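PDB 6SJ9: proteasome accessory factor B/C (PafBC) from Paenarthrobacter aurescens, which probably regulates transcription in the bacterial DNA damage response, joining winged helix-turn-helix modules to WYL domains in a single chain. Local coordinates for residues R164-Q168 with R205-L209; Q354-F358 with V370-F374; R503-L507 with E519-P524. All coordinates share one frame; numbering follows the deposited sequence.

Interaction 1: R164-Q168 with R205-L209; sequences RFGYQ and RVFRL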
loop_
_atom_site.group_PDB
_atom_site.type_symbol
_atom_site.label_atom_id
_atom_site.label_comp_id
_atom_site.label_asym_id
_atom_site.label_seq_id
_atom_site.Cartn_x
_atom_site.Cartn_y
_atom_site.Cartn_z
ATOM N N ARG A 164 -8.082 29.381 1.338
ATOM C CA ARG A 164 -9.215 29.416 2.256
ATOM C C ARG A 164 -9.920 28.064 2.238
ATOM O O ARG A 164 -9.930 27.353 1.225
ATOM C CB ARG A 164 -10.143 30.601 1.922
ATOM C CG ARG A 164 -11.571 30.318 1.493
ATOM C CD ARG A 164 -12.091 31.470 0.628
ATOM N NE ARG A 164 -11.583 32.737 1.140
ATOM C CZ ARG A 164 -11.408 33.849 0.411
ATOM N NH1 ARG A 164 -11.693 33.885 -0.900
ATOM N NH2 ARG A 164 -10.892 34.939 0.994
ATOM N N PHE A 165 -10.484 27.690 3.382
ATOM C CA PHE A 165 -11.155 26.396 3.511
ATOM C C PHE A 165 -12.025 26.397 4.754
ATOM O O PHE A 165 -11.798 27.170 5.705
ATOM C CB PHE A 165 -10.209 25.193 3.613
ATOM C CG PHE A 165 -9.170 25.344 4.671
ATOM C CD1 PHE A 165 -9.399 24.871 5.973
ATOM C CD2 PHE A 165 -7.980 26.025 4.393
ATOM C CE1 PHE A 165 -8.418 25.065 6.962
ATOM C CE2 PHE A 165 -7.012 26.192 5.368
ATOM C CZ PHE A 165 -7.227 25.747 6.650
ATOM N N GLY A 166 -13.055 25.550 4.705
ATOM C CA GLY A 166 -13.878 25.326 5.878
ATOM C C GLY A 166 -13.151 24.468 6.900
ATOM O O GLY A 166 -12.532 23.461 6.569
ATOM N N TYR A 167 -13.230 24.871 8.161
ATOM C CA TYR A 167 -12.523 24.159 9.213
ATOM C C TYR A 167 -13.419 23.980 10.427
ATOM O O TYR A 167 -13.942 24.961 10.964
ATOM C CB TYR A 167 -11.242 24.864 9.642
ATOM C CG TYR A 167 -10.401 23.918 10.431
ATOM C CD1 TYR A 167 -9.841 22.820 9.806
ATOM C CD2 TYR A 167 -10.157 24.115 11.776
ATOM C CE1 TYR A 167 -9.055 21.933 10.481
ATOM C CE2 TYR A 167 -9.371 23.202 12.496
ATOM C CZ TYR A 167 -8.833 22.113 11.835
ATOM O OH TYR A 167 -8.055 21.196 12.480
ATOM N N GLN A 168 -13.568 22.740 10.878
ATOM C CA GLN A 168 -14.352 22.494 12.085
ATOM C C GLN A 168 -13.475 22.711 13.315
ATOM O O GLN A 168 -12.664 21.852 13.694
ATOM C CB GLN A 168 -14.961 21.099 12.052
ATOM C CG GLN A 168 -16.103 20.996 13.040
ATOM C CD GLN A 168 -17.280 20.250 12.469
ATOM O OE1 GLN A 168 -18.323 20.850 12.193
ATOM N NE2 GLN A 168 -17.123 18.940 12.272
ATOM N N ARG A 205 -1.000 28.565 12.975
ATOM C CA ARG A 205 -2.011 27.599 13.392
ATOM C C ARG A 205 -1.764 26.291 12.657
ATOM O O ARG A 205 -1.172 26.267 11.570
ATOM C CB ARG A 205 -3.452 28.048 13.108
ATOM C CG ARG A 205 -3.959 29.209 13.950
ATOM C CD ARG A 205 -4.297 28.674 15.345
ATOM N NE ARG A 205 -4.850 29.678 16.246
ATOM C CZ ARG A 205 -4.175 30.739 16.693
ATOM N NH1 ARG A 205 -2.914 30.937 16.301
ATOM N NH2 ARG A 205 -4.746 31.590 17.569
ATOM N N VAL A 206 -2.156 25.201 13.309
ATOM C CA VAL A 206 -2.063 23.866 12.765
ATOM C C VAL A 206 -3.471 23.338 12.533
ATOM O O VAL A 206 -4.349 23.472 13.397
ATOM C CB VAL A 206 -1.254 22.944 13.685
ATOM C CG1 VAL A 206 -0.941 21.672 12.934
ATOM C CG2 VAL A 206 0.012 23.635 14.128
ATOM N N PHE A 207 -3.698 22.813 11.346
ATOM C CA PHE A 207 -4.984 22.304 10.913
ATOM C C PHE A 207 -4.857 20.820 10.585
ATOM O O PHE A 207 -4.020 20.446 9.758
ATOM C CB PHE A 207 -5.421 23.080 9.665
ATOM C CG PHE A 207 -5.519 24.567 9.892
ATOM C CD1 PHE A 207 -6.646 25.130 10.493
ATOM C CD2 PHE A 207 -4.457 25.386 9.573
ATOM C CE1 PHE A 207 -6.736 26.500 10.712
ATOM C CE2 PHE A 207 -4.542 26.763 9.752
ATOM C CZ PHE A 207 -5.671 27.318 10.326
ATOM N N ARG A 208 -5.707 19.983 11.176
ATOM C CA ARG A 208 -5.782 18.586 10.759
ATOM C C ARG A 208 -6.554 18.460 9.450
ATOM O O ARG A 208 -7.639 19.013 9.319
ATOM C CB ARG A 208 -6.427 17.705 11.821
ATOM C CG ARG A 208 -5.998 17.930 13.246
ATOM C CD ARG A 208 -6.778 16.942 14.172
ATOM N NE ARG A 208 -6.710 15.599 13.589
ATOM C CZ ARG A 208 -5.831 14.656 13.919
ATOM N NH1 ARG A 208 -5.863 13.470 13.303
ATOM N NH2 ARG A 208 -4.898 14.914 14.831
ATOM N N LEU A 209 -5.960 17.818 8.448
ATOM C CA LEU A 209 -6.633 17.714 7.148
ATOM C C LEU A 209 -7.993 17.043 7.281
ATOM O O LEU A 209 -8.976 17.490 6.660
ATOM C CB LEU A 209 -5.755 16.942 6.150
ATOM C CG LEU A 209 -4.931 17.708 5.124
ATOM C CD1 LEU A 209 -4.000 18.641 5.822
ATOM C CD2 LEU A 209 -4.101 16.767 4.232
#
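Phe165, Phe207 and Tyr167 form an aromatic cluster inside the Sm-like beta fold of the first WYL domain, where strands 164-168 and 205-208 cross at 86° with their axes 8.6 Å apart. Phe207 is the middle ring, and both of its contacts are T-shaped (edge-to-face). Its CB lies 3.9 Å from Tyr167 CE1. CG is met by Phe165 CZ at 3.8 Å, the tip of a ring whose edge points at the centre of one Phe207 face. CD1 is shared: it touches the Phe165 edge and also sits over the centre of the Tyr167 ring, 3.9 Å from Tyr167 CD2. CD2 and CE1 belong to the same face that Phe165 CZ meets. A chi1 of -165° swings the Tyr167 ring beside its own carbonyl carbon, carrying it against the Phe207 edge and its OH on to the backbone of Arg208. Arg178 and Val180 of strand 175-188 also touch Phe207, while the guanidinium of Arg208 leads off to a salt bridge with Asp284. At the far end of its ring Tyr167 OH accepts a hydrogen bond from the backbone Arg208 N, 2.9 Å away, with an angle of 149° at the hydrogen.

Interaction 2: Q354-F358 with V370-F374; sequences QLVPF and VADHF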
loop_
_atom_site.group_PDB
_atom_site.type_symbol
_atom_site.label_atom_id
_atom_site.label_comp_id
_atom_site.label_asym_id
_atom_site.label_seq_id
_atom_site.Cartn_x
_atom_site.Cartn_y
_atom_site.Cartn_z
ATOM N N GLN A 354 14.853 4.940 -4.804
ATOM C CA GLN A 354 15.979 5.858 -4.859
ATOM C C GLN A 354 15.623 7.232 -4.322
ATOM O O GLN A 354 16.515 8.064 -4.145
ATOM C CB GLN A 354 16.485 5.976 -6.304
ATOM C CG GLN A 354 17.260 4.759 -6.746
ATOM C CD GLN A 354 17.392 4.672 -8.251
ATOM O OE1 GLN A 354 17.411 5.675 -8.951
ATOM N NE2 GLN A 354 17.382 3.443 -8.765
ATOM N N LEU A 355 14.342 7.501 -4.104
ATOM C CA LEU A 355 13.978 8.719 -3.402
ATOM C C LEU A 355 14.295 8.594 -1.912
ATOM O O LEU A 355 14.563 9.607 -1.257
ATOM C CB LEU A 355 12.491 9.027 -3.590
ATOM C CG LEU A 355 12.006 9.183 -5.023
ATOM C CD1 LEU A 355 10.522 9.623 -5.032
ATOM C CD2 LEU A 355 12.845 10.229 -5.735
ATOM N N VAL A 356 14.285 7.369 -1.373
ATOM C CA VAL A 356 14.419 7.201 0.080
ATOM C C VAL A 356 15.688 7.870 0.619
ATOM O O VAL A 356 15.586 8.645 1.585
ATOM C CB VAL A 356 14.300 5.711 0.456
ATOM C CG1 VAL A 356 14.541 5.497 1.977
ATOM C CG2 VAL A 356 12.942 5.179 0.038
ATOM N N PRO A 357 16.882 7.666 0.038
ATOM C CA PRO A 357 18.089 8.337 0.601
ATOM C C PRO A 357 17.996 9.863 0.612
ATOM O O PRO A 357 18.565 10.493 1.513
ATOM C CB PRO A 357 19.239 7.856 -0.302
ATOM C CG PRO A 357 18.778 6.511 -0.791
ATOM C CD PRO A 357 17.240 6.675 -0.995
ATOM N N PHE A 358 17.313 10.481 -0.365
ATOM C CA PHE A 358 17.096 11.932 -0.318
ATOM C C PHE A 358 16.196 12.320 0.838
ATOM O O PHE A 358 16.499 13.259 1.578
ATOM C CB PHE A 358 16.452 12.431 -1.614
ATOM C CG PHE A 358 17.331 12.312 -2.794
ATOM C CD1 PHE A 358 18.311 13.291 -3.049
ATOM C CD2 PHE A 358 17.226 11.217 -3.629
ATOM C CE1 PHE A 358 19.142 13.205 -4.153
ATOM C CE2 PHE A 358 18.053 11.106 -4.714
ATOM C CZ PHE A 358 19.032 12.091 -4.984
ATOM N N VAL A 370 15.703 17.330 -7.551
ATOM C CA VAL A 370 15.717 15.895 -7.688
ATOM C C VAL A 370 14.925 15.467 -8.920
ATOM O O VAL A 370 15.313 14.516 -9.606
ATOM C CB VAL A 370 15.197 15.253 -6.386
ATOM C CG1 VAL A 370 14.895 13.777 -6.586
ATOM C CG2 VAL A 370 16.299 15.382 -5.293
ATOM N N ALA A 371 13.844 16.173 -9.258
ATOM C CA ALA A 371 13.154 15.857 -10.506
ATOM C C ALA A 371 14.083 16.026 -11.716
ATOM O O ALA A 371 14.172 15.126 -12.568
ATOM C CB ALA A 371 11.926 16.742 -10.649
ATOM N N ASP A 372 14.848 17.128 -11.756
ATOM C CA ASP A 372 15.809 17.347 -12.845
ATOM C C ASP A 372 16.816 16.214 -12.924
ATOM O O ASP A 372 17.122 15.724 -14.007
ATOM C CB ASP A 372 16.586 18.641 -12.635
ATOM C CG ASP A 372 15.739 19.870 -12.750
ATOM O OD1 ASP A 372 14.585 19.809 -13.211
ATOM O OD2 ASP A 372 16.249 20.922 -12.352
ATOM N N HIS A 373 17.336 15.794 -11.771
ATOM C CA HIS A 373 18.296 14.705 -11.719
ATOM C C HIS A 373 17.719 13.417 -12.313
ATOM O O HIS A 373 18.418 12.682 -13.019
ATOM C CB HIS A 373 18.723 14.490 -10.271
ATOM C CG HIS A 373 19.520 13.242 -10.065
ATOM N ND1 HIS A 373 20.846 13.131 -10.430
ATOM C CD2 HIS A 373 19.166 12.040 -9.555
ATOM C CE1 HIS A 373 21.275 11.916 -10.142
ATOM N NE2 HIS A 373 20.274 11.234 -9.609
ATOM N N PHE A 374 16.458 13.103 -12.012
ATOM C CA PHE A 374 15.844 11.927 -12.616
ATOM C C PHE A 374 15.271 12.185 -14.017
ATOM O O PHE A 374 14.796 11.238 -14.661
ATOM C CB PHE A 374 14.732 11.363 -11.696
ATOM C CG PHE A 374 15.275 10.628 -10.515
ATOM C CD1 PHE A 374 15.802 9.363 -10.656
ATOM C CD2 PHE A 374 15.281 11.208 -9.287
ATOM C CE1 PHE A 374 16.329 8.699 -9.584
ATOM C CE2 PHE A 374 15.797 10.554 -8.219
ATOM C CZ PHE A 374 16.334 9.288 -8.366
#
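Gln354 meets Phe374 at the start of the contact between helices 346-360 and 367-374, two neighbouring helices of the PafC helix-turn-helix domain. The short segments run roughly antiparallel at 147°, with axes 12.3 Å apart, so large side chains must bridge the gap. The extended chain of Gln354 carries OE1 to the edge of the Phe374 ring, 3.3 Å from CE1, with amide and ring planes 28° apart; its CB approaches Phe374 CZ. Leu355, next in sequence, uses one branch for both partners: CD2 lies 3.9 Å from Phe374 CE2 and 4.2 Å from Val370 CG1. Leu381 of helix 378-389 touches both Leu355 and Val370, drawing the next helix of the domain into the same apolar core. One turn beyond Gln354 comes Phe358, whose ring is laid against Val370 CG2. This is a CH-pi contact: the methyl sits 4.0 Å from the ring centroid and 24° off the ring normal, nearest to Phe358 CD1. Val370 thus divides its methyls, with CG1 anti to its backbone N and turned to Leu355, and CG2 turned to Phe358. Phe358 CE2 also approaches Phe374 CE2 at 4.2 Å. Apolar and aromatic contacts therefore carry the packing, and the side-chain amide oxygen OE1 of Gln354, placed at a ring edge, probably gains a weak electrostatic attraction to the partly positive ring hydrogens.

Interaction 3: R503-L507 with E519-P524; sequences RQLRL and ERDVDP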
loop_
_atom_site.group_PDB
_atom_site.type_symbol
_atom_site.label_atom_id
_atom_site.label_comp_id
_atom_site.label_asym_id
_atom_site.label_seq_id
_atom_site.Cartn_x
_atom_site.Cartn_y
_atom_site.Cartn_z
ATOM N N ARG A 503 9.909 -19.198 -27.376
ATOM C CA ARG A 503 8.725 -19.661 -28.130
ATOM C C ARG A 503 7.446 -18.954 -27.692
ATOM O O ARG A 503 7.130 -18.885 -26.494
ATOM C CB ARG A 503 8.474 -21.177 -27.964
ATOM C CG ARG A 503 9.673 -22.057 -28.309
ATOM C CD ARG A 503 9.346 -23.559 -28.197
ATOM N NE ARG A 503 10.597 -24.271 -28.378
ATOM C CZ ARG A 503 11.155 -24.536 -29.569
ATOM N NH1 ARG A 503 10.547 -24.195 -30.727
ATOM N NH2 ARG A 503 12.351 -25.118 -29.599
ATOM N N GLN A 504 6.651 -18.590 -28.677
ATOM C CA GLN A 504 5.300 -18.122 -28.420
ATOM C C GLN A 504 4.390 -19.290 -28.012
ATOM O O GLN A 504 4.588 -20.445 -28.415
ATOM C CB GLN A 504 4.763 -17.438 -29.679
ATOM C CG GLN A 504 4.044 -16.201 -29.401
ATOM C CD GLN A 504 3.559 -15.491 -30.646
ATOM O OE1 GLN A 504 2.797 -16.036 -31.400
ATOM N NE2 GLN A 504 4.007 -14.259 -30.846
ATOM N N LEU A 505 3.367 -18.981 -27.216
ATOM C CA LEU A 505 2.420 -19.990 -26.752
ATOM C C LEU A 505 1.007 -19.602 -27.149
ATOM O O LEU A 505 0.620 -18.439 -27.075
ATOM C CB LEU A 505 2.482 -20.168 -25.215
ATOM C CG LEU A 505 3.798 -20.771 -24.679
ATOM C CD1 LEU A 505 3.866 -20.759 -23.162
ATOM C CD2 LEU A 505 3.846 -22.267 -25.096
ATOM N N ARG A 506 0.245 -20.594 -27.532
ATOM C CA ARG A 506 -1.198 -20.483 -27.607
ATOM C C ARG A 506 -1.765 -20.845 -26.240
ATOM O O ARG A 506 -1.620 -21.982 -25.804
ATOM C CB ARG A 506 -1.773 -21.454 -28.629
ATOM C CG ARG A 506 -3.285 -21.291 -28.883
ATOM C CD ARG A 506 -3.589 -19.959 -29.509
ATOM N NE ARG A 506 -4.947 -19.887 -30.070
ATOM C CZ ARG A 506 -5.486 -18.767 -30.528
ATOM N NH1 ARG A 506 -4.770 -17.647 -30.498
ATOM N NH2 ARG A 506 -6.729 -18.776 -31.013
ATOM N N LEU A 507 -2.443 -19.895 -25.606
ATOM C CA LEU A 507 -2.972 -20.036 -24.259
ATOM C C LEU A 507 -4.494 -20.080 -24.315
ATOM O O LEU A 507 -5.137 -19.245 -24.980
ATOM C CB LEU A 507 -2.511 -18.872 -23.377
ATOM C CG LEU A 507 -3.324 -18.678 -22.109
ATOM C CD1 LEU A 507 -3.099 -19.861 -21.113
ATOM C CD2 LEU A 507 -2.922 -17.292 -21.526
ATOM N N GLU A 519 -8.982 -17.569 -25.699
ATOM C CA GLU A 519 -7.901 -18.162 -26.465
ATOM C C GLU A 519 -7.040 -17.041 -27.024
ATOM O O GLU A 519 -7.564 -16.104 -27.632
ATOM C CB GLU A 519 -8.468 -19.045 -27.594
ATOM C CG GLU A 519 -7.487 -20.096 -28.128
ATOM C CD GLU A 519 -8.011 -20.965 -29.332
ATOM O OE1 GLU A 519 -8.771 -20.462 -30.230
ATOM O OE2 GLU A 519 -7.682 -22.183 -29.326
ATOM N N ARG A 520 -5.725 -17.146 -26.839
ATOM C CA ARG A 520 -4.866 -16.047 -27.219
ATOM C C ARG A 520 -3.430 -16.521 -27.350
ATOM O O ARG A 520 -3.009 -17.442 -26.647
ATOM C CB ARG A 520 -4.914 -14.935 -26.186
ATOM C CG ARG A 520 -4.653 -15.515 -24.789
ATOM C CD ARG A 520 -4.760 -14.392 -23.823
ATOM N NE ARG A 520 -5.981 -14.399 -23.114
ATOM C CZ ARG A 520 -6.411 -13.390 -22.361
ATOM N NH1 ARG A 520 -7.514 -13.567 -21.684
ATOM N NH2 ARG A 520 -5.773 -12.228 -22.287
ATOM N N ASP A 521 -2.693 -15.856 -28.245
ATOM C CA ASP A 521 -1.253 -16.031 -28.410
ATOM C C ASP A 521 -0.537 -15.121 -27.430
ATOM O O ASP A 521 -0.882 -13.943 -27.328
ATOM C CB ASP A 521 -0.828 -15.675 -29.850
ATOM C CG ASP A 521 -1.344 -16.717 -30.877
ATOM O OD1 ASP A 521 -1.385 -17.941 -30.582
ATOM O OD2 ASP A 521 -1.734 -16.288 -31.945
ATOM N N VAL A 522 0.427 -15.665 -26.683
ATOM C CA VAL A 522 1.202 -14.882 -25.721
ATOM C C VAL A 522 2.698 -15.152 -25.870
ATOM O O VAL A 522 3.124 -16.261 -26.208
ATOM C CB VAL A 522 0.768 -15.147 -24.261
ATOM C CG1 VAL A 522 -0.669 -15.017 -24.169
ATOM C CG2 VAL A 522 1.142 -16.564 -23.807
ATOM N N ASP A 523 3.494 -14.114 -25.591
ATOM C CA ASP A 523 4.935 -14.230 -25.446
ATOM C C ASP A 523 5.184 -14.386 -23.963
ATOM O O ASP A 523 5.093 -13.397 -23.224
ATOM C CB ASP A 523 5.675 -12.992 -25.976
ATOM C CG ASP A 523 5.397 -12.709 -27.458
ATOM O OD1 ASP A 523 5.298 -13.660 -28.281
ATOM O OD2 ASP A 523 5.371 -11.508 -27.814
ATOM N N PRO A 524 5.476 -15.583 -23.472
ATOM C CA PRO A 524 5.782 -15.742 -22.039
ATOM C C PRO A 524 7.062 -15.006 -21.675
ATOM O O PRO A 524 8.063 -15.077 -22.382
ATOM C CB PRO A 524 5.941 -17.254 -21.862
ATOM C CG PRO A 524 6.317 -17.741 -23.211
ATOM C CD PRO A 524 5.570 -16.859 -24.213
#
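Leu505 and Leu507 pair with Val522 and Arg520 in the antiparallel ladder of a beta hairpin; the short segments 503-507 and 519-524 run at 158° with their axes 4.6 Å apart. Each hydrogen-bonded pair has two bonds: Leu505 N to Val522 O (2.9 Å) and Val522 N to Leu505 O, then Leu507 N to Arg520 O (2.7 Å) and Arg520 N to Leu507 O. Between them Arg506 and Asp521 make a non-hydrogen-bonded pair. On their face of the sheet the Arg506 chain bends at chi2 (65°) and reaches across to the partner strand, toward Glu519. Its guanidinium forms a salt bridge from NH2 to Glu519 OE1 at 2.8 Å and a longer one from NH1 to Asp521 OD1 at 3.4 Å; both hydrogen bonds are weak, the Glu519 carboxylate is turned 43° from the guanidinium plane, and Glu519 OE2 also salt-bridges Arg508. Gln504 NE2 donates to the syn side of Asp523 OD1 at 2.9 Å, while Asn560 binds Gln504 OE1 and Ser565 binds Asp523 OD2. On the other face Leu505, Leu507 and Val522 are the apolar part: Leu505 CD1 meets Pro524 CG at 3.9 Å, Leu507 CD2 meets Val522 CG1, and aliphatic Arg520 carbons lie alongside Leu507 while the guanidinium goes to Glu583. Strands 554-560 and 533-540 flank the hairpin within the second WYL domain's sheet, and Ala498 of helix 489-501 packs on Leu505 and Pro524.

In the fold
The three contacts follow one another along the chain, each closing before the next opens, and none touches another. Interaction 1 lies in the first WYL domain, interaction 2 in the PafC helix-turn-helix domain and interaction 3 in the second WYL domain. The centres of interactions 1 and 3 are about 55 Å apart, on opposite sides of the chain's centre. Between centres, interactions 1 and 2 are about 31 Å apart. Interactions 2 and 3 have centres about 39 Å apart. Strand 175-188, which pairs with 163-168, also pairs with strand 404-407, so the sheet of interaction 1 continues into the domain of interaction 2. The five-stranded sheet of interaction 3 is separate, consistent with a modular regulator.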